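Local coordinates for Alpha/beta hydrolase fold-3 domain-containing protein (Enterococcus faecalis, PDB 2QRU), which is of unknown function but has the alpha/beta hydrolase fold and is probably a hydrolase, at residues Asn7-Ala12 and Glu90-Asn95; Glu137-Pro142 and Ala183-Phe188. One frame throughout, in Å; residues are numbered along the deposited sequence. Where two conformers were deposited one is given.

Contact 1 (Asn7-Ala12 and Glu90-Asn95); sequences NNQTLA and EEIIQN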
ATOM      1  N   ASN A   7       9.135 -17.521  -4.182  1.00 25.82           N
ATOM      2  CA  ASN A   7      10.557 -17.218  -4.313  1.00 25.34           C
ATOM      3  C   ASN A   7      10.779 -15.722  -4.389  1.00 25.33           C
ATOM      4  O   ASN A   7       9.890 -14.984  -4.828  1.00 24.36           O
ATOM      5  CB  ASN A   7      11.156 -17.908  -5.550  1.00 25.55           C
ATOM      6  CG  ASN A   7      10.678 -17.292  -6.865  1.00 27.41           C
ATOM      7  OD1 ASN A   7      11.417 -16.526  -7.499  1.00 31.50           O
ATOM      8  ND2 ASN A   7       9.438 -17.588  -7.262  1.00 27.26           N
ATOM      9  N   ASN A   8      11.967 -15.298  -3.961  1.00 25.50           N
ATOM     10  CA  ASN A   8      12.337 -13.883  -3.981  1.00 25.99           C
ATOM     11  C   ASN A   8      13.275 -13.630  -5.146  1.00 26.53           C
ATOM     12  O   ASN A   8      14.155 -14.462  -5.456  1.00 26.78           O
ATOM     13  CB  ASN A   8      13.068 -13.521  -2.692  1.00 26.43           C
ATOM     14  CG  ASN A   8      12.137 -13.139  -1.567  1.00 27.79           C
ATOM     15  OD1 ASN A   8      10.964 -13.539  -1.529  1.00 29.94           O
ATOM     16  ND2 ASN A   8      12.657 -12.339  -0.630  1.00 31.01           N
ATOM     17  N   GLN A   9      13.123 -12.462  -5.756  1.00 26.84           N
ATOM     18  CA  GLN A   9      13.991 -12.021  -6.838  1.00 27.08           C
ATOM     19  C   GLN A   9      14.425 -10.580  -6.535  1.00 26.79           C
ATOM     20  O   GLN A   9      13.644  -9.793  -6.009  1.00 25.79           O
ATOM     21  CB  GLN A   9      13.167 -12.024  -8.112  1.00 28.04           C
ATOM     22  CG  GLN A   9      13.877 -12.425  -9.363  1.00 33.19           C
ATOM     23  CD  GLN A   9      12.931 -13.134 -10.319  1.00 36.31           C
ATOM     24  OE1 GLN A   9      12.374 -14.191 -10.002  1.00 41.80           O
ATOM     25  NE2 GLN A   9      12.724 -12.536 -11.490  1.00 39.47           N
ATOM     26  N   THR A  10      15.667 -10.250  -6.866  1.00 26.25           N
ATOM     27  CA  THR A  10      16.124  -8.864  -6.725  1.00 26.63           C
ATOM     28  C   THR A  10      16.218  -8.221  -8.096  1.00 26.04           C
ATOM     29  O   THR A  10      16.815  -8.785  -9.030  1.00 26.31           O
ATOM     30  CB  THR A  10      17.511  -8.807  -6.046  1.00 26.98           C
ATOM     31  OG1 THR A  10      17.453  -9.559  -4.829  1.00 28.32           O
ATOM     32  CG2 THR A  10      17.909  -7.343  -5.737  1.00 27.30           C
ATOM     33  N   LEU A  11      15.680  -7.011  -8.187  1.00 25.59           N
ATOM     34  CA  LEU A  11      15.667  -6.257  -9.414  1.00 25.45           C
ATOM     35  C   LEU A  11      16.917  -5.375  -9.465  1.00 26.75           C
ATOM     36  O   LEU A  11      17.580  -5.161  -8.440  1.00 26.79           O
ATOM     37  CB  LEU A  11      14.387  -5.391  -9.468  1.00 25.21           C
ATOM     38  CG  LEU A  11      13.089  -6.211  -9.335  1.00 23.86           C
ATOM     39  CD1 LEU A  11      11.877  -5.291  -9.099  1.00 24.18           C
ATOM     40  CD2 LEU A  11      12.849  -7.132 -10.542  1.00 25.11           C
ATOM     41  N   ALA A  12      17.210  -4.861 -10.655  1.00 27.09           N
ATOM     42  CA  ALA A  12      18.428  -4.081 -10.923  1.00 27.84           C
ATOM     43  C   ALA A  12      18.734  -2.940  -9.941  1.00 28.20           C
ATOM     44  O   ALA A  12      19.900  -2.652  -9.668  1.00 28.60           O
ATOM     45  CB  ALA A  12      18.380  -3.548 -12.324  1.00 27.88           C
ATOM     46  N   GLU A  90       9.564  -5.322 -16.835  1.00 26.80           N
ATOM     47  CA  GLU A  90      10.592  -5.815 -17.773  1.00 28.14           C
ATOM     48  C   GLU A  90      10.842  -7.300 -17.600  1.00 27.97           C
ATOM     49  O   GLU A  90      10.951  -8.061 -18.584  1.00 28.85           O
ATOM     50  CB  GLU A  90      11.920  -5.099 -17.521  1.00 28.22           C
ATOM     51  CG  GLU A  90      12.431  -4.403 -18.700  1.00 33.77           C
ATOM     52  CD  GLU A  90      11.869  -3.030 -18.777  1.00 36.89           C
ATOM     53  OE1 GLU A  90      12.579  -2.090 -18.334  1.00 37.91           O
ATOM     54  OE2 GLU A  90      10.710  -2.902 -19.245  1.00 38.69           O
ATOM     55  N   GLU A  91      10.977  -7.695 -16.341  1.00 27.73           N
ATOM     56  CA  GLU A  91      11.517  -8.984 -15.976  1.00 27.80           C
ATOM     57  C   GLU A  91      10.435 -10.055 -15.826  1.00 28.07           C
ATOM     58  O   GLU A  91      10.608 -11.201 -16.268  1.00 27.49           O
ATOM     59  CB  GLU A  91      12.321  -8.834 -14.681  1.00 28.05           C
ATOM     60  CG  GLU A  91      12.974 -10.091 -14.191  1.00 29.47           C
ATOM     61  CD  GLU A  91      13.983 -10.658 -15.191  1.00 30.06           C
ATOM     62  OE1 GLU A  91      14.536  -9.878 -16.001  1.00 28.98           O
ATOM     63  OE2 GLU A  91      14.212 -11.882 -15.157  1.00 29.86           O
ATOM     64  N   ILE A  92       9.321  -9.668 -15.209  1.00 27.07           N
ATOM     65  CA  ILE A  92       8.301 -10.637 -14.784  1.00 27.37           C
ATOM     66  C   ILE A  92       6.941 -10.445 -15.467  1.00 27.33           C
ATOM     67  O   ILE A  92       6.450 -11.359 -16.144  1.00 27.70           O
ATOM     68  CB  ILE A  92       8.158 -10.649 -13.246  1.00 27.60           C
ATOM     69  CG1 ILE A  92       9.475 -11.074 -12.591  1.00 29.45           C
ATOM     70  CG2 ILE A  92       6.987 -11.564 -12.805  1.00 26.91           C
ATOM     71  CD1 ILE A  92       9.512 -10.852 -11.103  1.00 31.91           C
ATOM     72  N   ILE A  93       6.311  -9.272 -15.294  1.00 26.74           N
ATOM     73  CA  ILE A  93       4.965  -9.083 -15.837  1.00 26.40           C
ATOM     74  C   ILE A  93       4.978  -9.136 -17.363  1.00 27.86           C
ATOM     75  O   ILE A  93       4.054  -9.678 -17.987  1.00 28.28           O
ATOM     76  CB  ILE A  93       4.283  -7.759 -15.333  1.00 26.01           C
ATOM     77  CG1 ILE A  93       4.266  -7.723 -13.800  1.00 25.20           C
ATOM     78  CG2 ILE A  93       2.885  -7.640 -15.912  1.00 25.58           C
ATOM     79  CD1 ILE A  93       3.900  -6.337 -13.170  1.00 24.42           C
ATOM     80  N   GLN A  94       6.041  -8.584 -17.951  1.00 29.43           N
ATOM     81  CA  GLN A  94       6.263  -8.593 -19.406  1.00 30.86           C
ATOM     82  C   GLN A  94       5.039  -8.159 -20.211  1.00 31.39           C
ATOM     83  O   GLN A  94       4.658  -8.813 -21.189  1.00 31.39           O
ATOM     84  CB  GLN A  94       6.790  -9.953 -19.887  1.00 31.24           C
ATOM     85  CG  GLN A  94       8.058 -10.398 -19.210  1.00 32.88           C
ATOM     86  CD  GLN A  94       8.502 -11.768 -19.699  1.00 35.81           C
ATOM     87  OE1 GLN A  94       8.299 -12.111 -20.859  1.00 37.37           O
ATOM     88  NE2 GLN A  94       9.090 -12.559 -18.813  1.00 37.94           N
ATOM     89  N   ASN A  95       4.437  -7.052 -19.771  1.00 31.47           N
ATOM     90  CA  ASN A  95       3.284  -6.427 -20.428  1.00 32.15           C
ATOM     91  C   ASN A  95       1.997  -7.238 -20.395  1.00 31.98           C
ATOM     92  O   ASN A  95       1.053  -6.906 -21.103  1.00 33.28           O
ATOM     93  CB  ASN A  95       3.632  -5.987 -21.866  1.00 32.64           C
ATOM     94  CG  ASN A  95       4.755  -4.973 -21.897  1.00 34.95           C
ATOM     95  OD1 ASN A  95       4.645  -3.889 -21.311  1.00 37.08           O
ATOM     96  ND2 ASN A  95       5.843  -5.317 -22.574  1.00 38.42           N
TER
HETATM   97  O   HOH W   1      12.447 -13.610 -13.978  1.00 50.53           O
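Gln9 and Ile92 mark the closest approach of the two backbones, their CA atoms 9.9 Å apart, so an extended strand and the end of a helix meet only through side chains. Asn7-Thr10 is strand; Glu90-Ile93 closes its helix with a wider pi-type turn, and Gln94, its phi positive, breaks the helical course.

Gln9 spans the gap. Its chain bends at chi2 and brings the amide end to the helix, where NE2 lies 3.6 Å from Ile92 CD1 and 3.7 Å from Glu91 CG. Gln9 and Ile92 approach from opposite directions, whereas Gln9 and Glu91 cross at about a right angle, with amide and carboxylate planes 77° apart. The two polar groups form no direct hydrogen bond; a water joins them, giving a hydrogen to Glu91 OE2 at 2.7 Å and accepting a weak bond from Gln9 NE2. A long, neutral amide suits this place, since its methylenes carry it across and its N-H can meet a water at the surface. Glu91 has CG anti to the backbone N (chi1 -179°) and then bends at chi2, which turns its carboxylate to that water. Past the helix end, Gln94 NE2 bonds back to Glu91 O at 3.3 Å, coming from above the carbonyl plane.

Strand 7-10 is an outermost strand of the sheet, paired antiparallel with 16-20 through backbone bonds of Asn7 with Ile19 and Gln9 with Val17. Beside the water bridge, branched, apolar Ile92 fits the helix to the sheet, touching Ile19, Tyr29 and Leu62 on strands 16-20, 28-33 and 59-64.

Contact 2 (Glu137-Pro142 and Ala183-Phe188); sequences EFIKEP and ALLPHF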
ATOM      1  N   GLU A 137      -3.244  15.096   3.717  1.00 24.78           N
ATOM      2  CA  GLU A 137      -3.750  16.204   4.559  1.00 24.71           C
ATOM      3  C   GLU A 137      -4.089  15.723   5.964  1.00 24.90           C
ATOM      4  O   GLU A 137      -3.915  16.446   6.939  1.00 25.24           O
ATOM      5  CB  GLU A 137      -4.986  16.860   3.944  1.00 25.13           C
ATOM      6  CG  GLU A 137      -4.726  17.429   2.582  1.00 26.18           C
ATOM      7  CD  GLU A 137      -3.625  18.474   2.617  1.00 29.76           C
ATOM      8  OE1 GLU A 137      -3.679  19.372   3.489  1.00 28.08           O
ATOM      9  OE2 GLU A 137      -2.708  18.358   1.790  1.00 30.70           O
ATOM     10  N   PHE A 138      -4.569  14.483   6.064  1.00 24.49           N
ATOM     11  CA  PHE A 138      -5.060  13.976   7.342  1.00 24.68           C
ATOM     12  C   PHE A 138      -3.948  13.894   8.417  1.00 25.07           C
ATOM     13  O   PHE A 138      -4.239  13.867   9.616  1.00 25.97           O
ATOM     14  CB  PHE A 138      -5.775  12.626   7.145  1.00 24.31           C
ATOM     15  CG  PHE A 138      -4.840  11.509   6.785  1.00 25.13           C
ATOM     16  CD1 PHE A 138      -4.449  11.333   5.466  1.00 22.75           C
ATOM     17  CD2 PHE A 138      -4.355  10.638   7.748  1.00 24.71           C
ATOM     18  CE1 PHE A 138      -3.566  10.349   5.121  1.00 24.96           C
ATOM     19  CE2 PHE A 138      -3.478   9.617   7.411  1.00 26.30           C
ATOM     20  CZ  PHE A 138      -3.074   9.475   6.090  1.00 24.88           C
ATOM     21  N   ILE A 139      -2.682  13.865   8.004  1.00 25.98           N
ATOM     22  CA  ILE A 139      -1.594  13.761   8.996  1.00 26.34           C
ATOM     23  C   ILE A 139      -1.339  15.096   9.719  1.00 27.09           C
ATOM     24  O   ILE A 139      -0.559  15.151  10.677  1.00 25.98           O
ATOM     25  CB  ILE A 139      -0.262  13.159   8.427  1.00 26.84           C
ATOM     26  CG1 ILE A 139       0.552  14.184   7.638  1.00 26.19           C
ATOM     27  CG2 ILE A 139      -0.550  11.891   7.613  1.00 27.06           C
ATOM     28  CD1 ILE A 139       1.877  13.633   7.086  1.00 26.12           C
ATOM     29  N   LYS A 140      -2.016  16.151   9.259  1.00 26.96           N
ATOM     30  CA  LYS A 140      -1.945  17.466   9.911  1.00 28.72           C
ATOM     31  C   LYS A 140      -2.813  17.481  11.163  1.00 30.02           C
ATOM     32  O   LYS A 140      -2.602  18.302  12.073  1.00 29.88           O
ATOM     33  CB  LYS A 140      -2.415  18.550   8.953  1.00 28.48           C
ATOM     34  CG  LYS A 140      -1.471  18.860   7.802  1.00 28.26           C
ATOM     35  CD  LYS A 140      -2.121  19.859   6.827  1.00 28.70           C
ATOM     36  CE  LYS A 140      -1.153  20.315   5.728  1.00 26.71           C
ATOM     37  NZ  LYS A 140      -1.841  21.131   4.690  1.00 25.87           N
ATOM     38  N   GLU A 141      -3.818  16.592  11.181  0.50 31.21           N
ATOM     39  CA  GLU A 141      -4.762  16.411  12.301  0.50 32.92           C
ATOM     40  C   GLU A 141      -4.082  15.613  13.435  0.50 33.75           C
ATOM     41  O   GLU A 141      -3.369  14.638  13.161  0.50 33.76           O
ATOM     42  CB  GLU A 141      -6.041  15.651  11.832  0.50 32.73           C
ATOM     43  CG  GLU A 141      -6.887  16.295  10.674  0.50 33.16           C
ATOM     44  CD  GLU A 141      -7.830  15.304   9.890  0.50 34.28           C
ATOM     45  OE1 GLU A 141      -8.356  14.303  10.442  0.50 34.21           O
ATOM     46  OE2 GLU A 141      -8.064  15.543   8.684  0.50 35.75           O
ATOM     47  N   PRO A 142      -4.291  16.019  14.711  1.00 34.53           N
ATOM     48  CA  PRO A 142      -3.825  15.208  15.848  1.00 35.91           C
ATOM     49  C   PRO A 142      -4.476  13.814  15.881  1.00 37.14           C
ATOM     50  O   PRO A 142      -5.684  13.675  15.656  1.00 36.90           O
ATOM     51  CB  PRO A 142      -4.223  16.043  17.076  1.00 36.43           C
ATOM     52  CG  PRO A 142      -5.283  17.003  16.583  1.00 36.07           C
ATOM     53  CD  PRO A 142      -4.951  17.267  15.154  1.00 35.02           C
ATOM     54  N   ALA A 183       5.103  15.131  16.336  1.00 31.68           N
ATOM     55  CA  ALA A 183       4.728  16.028  15.233  1.00 31.66           C
ATOM     56  C   ALA A 183       5.819  16.137  14.147  1.00 31.30           C
ATOM     57  O   ALA A 183       5.983  17.182  13.517  1.00 31.42           O
ATOM     58  CB  ALA A 183       4.329  17.425  15.780  1.00 31.60           C
ATOM     59  N   LEU A 184       6.549  15.046  13.921  1.00 30.48           N
ATOM     60  CA  LEU A 184       7.682  15.050  12.987  1.00 29.98           C
ATOM     61  C   LEU A 184       7.378  14.299  11.685  1.00 29.27           C
ATOM     62  O   LEU A 184       8.222  14.209  10.786  1.00 29.00           O
ATOM     63  CB  LEU A 184       8.914  14.424  13.641  1.00 30.25           C
ATOM     64  CG  LEU A 184       9.608  15.170  14.780  1.00 31.00           C
ATOM     65  CD1 LEU A 184      10.621  14.255  15.444  1.00 32.96           C
ATOM     66  CD2 LEU A 184      10.277  16.430  14.267  1.00 31.88           C
ATOM     67  N   LEU A 185       6.180  13.738  11.580  1.00 28.36           N
ATOM     68  CA  LEU A 185       5.904  12.911  10.426  1.00 27.94           C
ATOM     69  C   LEU A 185       6.095  13.670   9.103  1.00 27.93           C
ATOM     70  O   LEU A 185       6.765  13.165   8.206  1.00 27.24           O
ATOM     71  CB  LEU A 185       4.525  12.234  10.522  1.00 28.08           C
ATOM     72  CG  LEU A 185       4.302  11.113   9.519  1.00 28.78           C
ATOM     73  CD1 LEU A 185       5.401  10.060   9.603  1.00 29.52           C
ATOM     74  CD2 LEU A 185       2.883  10.489   9.675  1.00 28.95           C
ATOM     75  N   PRO A 186       5.520  14.890   8.976  1.00 27.92           N
ATOM     76  CA  PRO A 186       5.786  15.611   7.732  1.00 28.02           C
ATOM     77  C   PRO A 186       7.273  15.821   7.473  1.00 27.64           C
ATOM     78  O   PRO A 186       7.721  15.667   6.339  1.00 27.53           O
ATOM     79  CB  PRO A 186       5.049  16.947   7.937  1.00 28.53           C
ATOM     80  CG  PRO A 186       3.925  16.570   8.868  1.00 28.26           C
ATOM     81  CD  PRO A 186       4.606  15.654   9.848  1.00 28.57           C
ATOM     82  N   HIS A 187       8.033  16.140   8.518  1.00 27.60           N
ATOM     83  CA  HIS A 187       9.468  16.370   8.365  1.00 27.39           C
ATOM     84  C   HIS A 187      10.145  15.071   7.911  1.00 26.77           C
ATOM     85  O   HIS A 187      10.991  15.089   7.008  1.00 26.96           O
ATOM     86  CB  HIS A 187      10.095  16.891   9.660  1.00 27.36           C
ATOM     87  CG  HIS A 187      11.557  17.181   9.536  1.00 29.44           C
ATOM     88  ND1 HIS A 187      12.038  18.306   8.900  1.00 32.06           N
ATOM     89  CD2 HIS A 187      12.645  16.479   9.932  1.00 30.64           C
ATOM     90  CE1 HIS A 187      13.362  18.292   8.926  1.00 31.63           C
ATOM     91  NE2 HIS A 187      13.754  17.192   9.545  1.00 29.73           N
ATOM     92  N   PHE A 188       9.755  13.958   8.525  1.00 25.81           N
ATOM     93  CA  PHE A 188      10.306  12.648   8.157  1.00 26.02           C
ATOM     94  C   PHE A 188      10.018  12.354   6.688  1.00 25.66           C
ATOM     95  O   PHE A 188      10.857  11.810   5.980  1.00 25.77           O
ATOM     96  CB  PHE A 188       9.747  11.533   9.051  1.00 26.53           C
ATOM     97  CG  PHE A 188      10.501  11.353  10.348  1.00 26.59           C
ATOM     98  CD1 PHE A 188      11.339  12.360  10.845  1.00 27.85           C
ATOM     99  CD2 PHE A 188      10.351  10.185  11.088  1.00 27.91           C
ATOM    100  CE1 PHE A 188      12.031  12.192  12.048  1.00 28.83           C
ATOM    101  CE2 PHE A 188      11.039  10.014  12.299  1.00 28.68           C
ATOM    102  CZ  PHE A 188      11.871  11.009  12.773  1.00 27.54           C
TER
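Ile139 reaches from a 3-10 turn, Glu137-Lys140, to the first turn of helix 185-189, a packing of two excursions that follow strand 127-130 of the alpha/beta hydrolase fold. Its CD1 is the single point of touch: it lies 4.2 Å from Leu185 CD2 and 4.0 Å from the ring carbon CG of Pro186. Ile139 crosses Leu185 at about a right angle and runs past Pro186 the contrary way. Chi1 of 79° sets CG1 in the cleft flanked by the backbone N and the carbonyl carbon, and isoleucine's unbranched CG1-CD1 arm extends to the helix. Proline suits the first turn, where its missing N-H costs no helical bond, and its puckered ring presents the apolar CG; buried Leu185 also packs on Ser179 and Ile180 of helix 173-181. Two residues earlier, Ala183 terminates that helix in a Schellman motif.

The solvent side is polar and holds nothing across the gap. There Lys140, whose CB points away from the helix, makes a cation-pi contact with Trp197, which Ile139 also touches, and bonds to Gly195 O. Within the 3-10 turn it forms a salt bridge, its NZ 2.8 Å from Glu137 OE1 and on the syn lone pair of that oxygen.

How the contacts relate
From the N terminus, the chain lays down the edge strand 7-10, passes through strands 16-20, 28-33 and 59-64, and runs along helix 74-93, whose end closes contact 1 over 77 intervening residues. Strand 98-103, helix 105-119 and strand 127-130 follow before contact 2 opens. Its shorter loop of 40 residues contains helix 173-181 and no strand, and closes at helix 185-189. The two loops are in series, neither nesting nor crossing. Contact 1 ties the sheet's first edge to a helix on its flank, whereas contact 2 joins two pieces of the insertion before strand 213-218. Their centres lie about 34 Å apart, on opposite sides of the chain's centre.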